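Long-range contact in GGDEF and EAL domain-containing protein (Vibrio cholerae O1 str. 2010EL-1786, PDB 6PWK), which binds c-di-GMP, including in its EAL domain, and probably acts as a LapD-type receptor in a circuit controlling large adhesins and biofilm formation: residues A298-F303 and A327-G332. Numbering follows the deposited sequence.
Sequences ANLLHF and AGADFG
Two neighbouring parallel strands of the TIM-like beta/alpha barrel of the EAL domain begin here, joined through helix 314-326 in a beta-alpha-beta crossover. The axes of the short strands 301-303 and 330-332 approach to 4.4 Å, their N-to-C directions 40° apart, with His302 bridged to Asp330 and Phe303 to Phe331. Segment 327-332 leaves helix 314-326 through Gly328 (phi 90°, psi 16°), the C-prime residue of a Schellman motif in which Ala329 N bonds to Val324 O and Gly328 N to Arg325 O; a CB there would jam against the preceding carbonyl and approach Ala298 CB. Backbone polar groups pair in the parallel pattern: Asp330 N makes a weak hydrogen bond to Leu301 O (3.4 Å), Phe303 N donates one to Asp330 O (3.0 Å), and Gly332 N donates one to Phe303 O (2.9 Å). On the other edge of strand 301-303, His302 pairs with Leu269 and Ile271. His302 and Asp330 share one face of the sheet: the imidazole is satisfied by Lys352 and His216, while Asp330 OD1 accepts Phe331 N at 2.7 Å and forms a salt bridge with Arg325. Phe303 (chi1 m) and Phe331 (chi1 p) occupy the opposite, helix-covered face, where large apolar rings suit burial against Val324 and Cys321, respectively. Small Ala329 leaves room for the Phe303 ring edge, its CB lying 4.0 Å from CE2. Strand 330-336 continues to Asp334, a magnesium ligand. Ala298 CB sits 3.3 Å from Ala327 O, and Ala298 O accepts a weak hydrogen bond from Leu301 N (3.3 Å) and a CA-H...O contact from Ala329 CA, also at 3.3 Å.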
ATOM      1  N   ALA A 298       1.961 -25.522  19.913  1.00 91.30           N
ATOM      2  CA  ALA A 298       2.137 -24.074  19.833  1.00 88.26           C
ATOM      3  C   ALA A 298       3.308 -23.601  20.685  1.00 92.76           C
ATOM      4  O   ALA A 298       4.011 -22.653  20.315  1.00 92.78           O
ATOM      5  CB  ALA A 298       0.849 -23.367  20.252  1.00 84.57           C
ATOM      6  N   ASN A 299       3.537 -24.248  21.829  1.00 89.95           N
ATOM      7  CA  ASN A 299       4.647 -23.863  22.694  1.00 85.27           C
ATOM      8  C   ASN A 299       6.007 -24.193  22.094  1.00 78.63           C
ATOM      9  O   ASN A 299       7.024 -23.738  22.626  1.00 88.19           O
ATOM     10  CB  ASN A 299       4.503 -24.532  24.063  1.00 90.39           C
ATOM     11  CG  ASN A 299       4.269 -26.028  23.961  1.00 96.72           C
ATOM     12  OD1 ASN A 299       3.128 -26.488  23.914  1.00104.87           O
ATOM     13  ND2 ASN A 299       5.352 -26.795  23.929  1.00 93.96           N
ATOM     14  N   LEU A 300       6.051 -24.960  21.005  1.00 71.23           N
ATOM     15  CA  LEU A 300       7.299 -25.361  20.368  1.00 74.38           C
ATOM     16  C   LEU A 300       7.594 -24.563  19.102  1.00 74.91           C
ATOM     17  O   LEU A 300       8.437 -24.979  18.299  1.00 77.60           O
ATOM     18  CB  LEU A 300       7.268 -26.857  20.050  1.00 70.99           C
ATOM     19  CG  LEU A 300       7.115 -27.823  21.226  1.00 71.81           C
ATOM     20  CD1 LEU A 300       6.879 -29.239  20.726  1.00 67.01           C
ATOM     21  CD2 LEU A 300       8.344 -27.770  22.118  1.00 81.31           C
ATOM     22  N   LEU A 301       6.924 -23.430  18.906  1.00 71.24           N
ATOM     23  CA  LEU A 301       7.082 -22.619  17.704  1.00 65.74           C
ATOM     24  C   LEU A 301       7.625 -21.249  18.082  1.00 64.60           C
ATOM     25  O   LEU A 301       6.986 -20.509  18.837  1.00 71.63           O
ATOM     26  CB  LEU A 301       5.755 -22.474  16.955  1.00 59.64           C
ATOM     27  CG  LEU A 301       5.251 -23.687  16.172  1.00 61.27           C
ATOM     28  CD1 LEU A 301       3.865 -23.419  15.613  1.00 63.00           C
ATOM     29  CD2 LEU A 301       6.214 -24.040  15.054  1.00 56.94           C
ATOM     30  N   HIS A 302       8.801 -20.919  17.556  1.00 53.12           N
ATOM     31  CA  HIS A 302       9.380 -19.585  17.665  1.00 57.98           C
ATOM     32  C   HIS A 302       9.353 -18.947  16.283  1.00 60.09           C
ATOM     33  O   HIS A 302       9.876 -19.520  15.323  1.00 59.15           O
ATOM     34  CB  HIS A 302      10.811 -19.640  18.202  1.00 59.32           C
ATOM     35  CG  HIS A 302      10.909 -20.059  19.635  1.00 69.35           C
ATOM     36  ND1 HIS A 302      12.107 -20.102  20.316  1.00 68.52           N
ATOM     37  CD2 HIS A 302       9.961 -20.451  20.518  1.00 73.37           C
ATOM     38  CE1 HIS A 302      11.892 -20.503  21.556  1.00 72.40           C
ATOM     39  NE2 HIS A 302      10.598 -20.722  21.705  1.00 74.66           N
ATOM     40  N   PHE A 303       8.741 -17.772  16.180  1.00 57.03           N
ATOM     41  CA  PHE A 303       8.653 -17.053  14.916  1.00 56.24           C
ATOM     42  C   PHE A 303       9.760 -16.008  14.857  1.00 58.05           C
ATOM     43  O   PHE A 303       9.777 -15.070  15.659  1.00 61.21           O
ATOM     44  CB  PHE A 303       7.276 -16.412  14.746  1.00 50.11           C
ATOM     45  CG  PHE A 303       6.182 -17.405  14.475  1.00 50.85           C
ATOM     46  CD1 PHE A 303       5.970 -17.890  13.196  1.00 52.08           C
ATOM     47  CD2 PHE A 303       5.373 -17.863  15.502  1.00 55.00           C
ATOM     48  CE1 PHE A 303       4.970 -18.810  12.944  1.00 56.85           C
ATOM     49  CE2 PHE A 303       4.369 -18.782  15.256  1.00 55.78           C
ATOM     50  CZ  PHE A 303       4.167 -19.256  13.976  1.00 54.88           C
ATOM     51  N   ALA A 327      -1.986 -17.378  20.895  1.00 81.92           N
ATOM     52  CA  ALA A 327      -2.201 -18.784  20.585  1.00 82.25           C
ATOM     53  C   ALA A 327      -1.185 -19.704  21.250  1.00 80.12           C
ATOM     54  O   ALA A 327      -1.162 -20.902  20.951  1.00 81.11           O
ATOM     55  CB  ALA A 327      -2.180 -18.993  19.071  1.00 81.10           C
ATOM     56  N   GLY A 328      -0.344 -19.179  22.137  1.00 78.31           N
ATOM     57  CA  GLY A 328       0.605 -20.007  22.852  1.00 74.26           C
ATOM     58  C   GLY A 328       1.954 -20.179  22.195  1.00 76.31           C
ATOM     59  O   GLY A 328       2.696 -21.094  22.568  1.00 81.39           O
ATOM     60  N   ALA A 329       2.297 -19.339  21.226  1.00 74.38           N
ATOM     61  CA  ALA A 329       3.606 -19.350  20.600  1.00 64.12           C
ATOM     62  C   ALA A 329       4.387 -18.117  21.051  1.00 63.97           C
ATOM     63  O   ALA A 329       3.943 -17.360  21.923  1.00 66.45           O
ATOM     64  CB  ALA A 329       3.464 -19.426  19.079  1.00 58.09           C
ATOM     65  N   ASP A 330       5.561 -17.911  20.458  1.00 55.59           N
ATOM     66  CA  ASP A 330       6.394 -16.768  20.801  1.00 59.27           C
ATOM     67  C   ASP A 330       7.189 -16.352  19.569  1.00 59.53           C
ATOM     68  O   ASP A 330       7.092 -16.970  18.505  1.00 60.65           O
ATOM     69  CB  ASP A 330       7.308 -17.092  21.986  1.00 70.53           C
ATOM     70  CG  ASP A 330       7.576 -15.883  22.859  1.00 78.43           C
ATOM     71  OD1 ASP A 330       7.441 -14.747  22.357  1.00 73.20           O
ATOM     72  OD2 ASP A 330       7.921 -16.069  24.045  1.00 84.56           O
ATOM     73  N   PHE A 331       7.986 -15.295  19.722  1.00 49.51           N
ATOM     74  CA  PHE A 331       8.689 -14.708  18.591  1.00 56.22           C
ATOM     75  C   PHE A 331      10.025 -14.135  19.045  1.00 50.34           C
ATOM     76  O   PHE A 331      10.247 -13.883  20.232  1.00 50.54           O
ATOM     77  CB  PHE A 331       7.848 -13.615  17.916  1.00 53.61           C
ATOM     78  CG  PHE A 331       7.551 -12.442  18.809  1.00 53.49           C
ATOM     79  CD1 PHE A 331       8.392 -11.341  18.838  1.00 51.93           C
ATOM     80  CD2 PHE A 331       6.430 -12.443  19.623  1.00 56.29           C
ATOM     81  CE1 PHE A 331       8.122 -10.264  19.661  1.00 57.43           C
ATOM     82  CE2 PHE A 331       6.154 -11.369  20.446  1.00 61.30           C
ATOM     83  CZ  PHE A 331       7.001 -10.278  20.467  1.00 61.76           C
ATOM     84  N   GLY A 332      10.911 -13.920  18.070  1.00 50.10           N
ATOM     85  CA  GLY A 332      12.201 -13.306  18.310  1.00 49.99           C
ATOM     86  C   GLY A 332      12.587 -12.396  17.159  1.00 53.29           C
ATOM     87  O   GLY A 332      11.858 -12.269  16.175  1.00 50.61           O
TER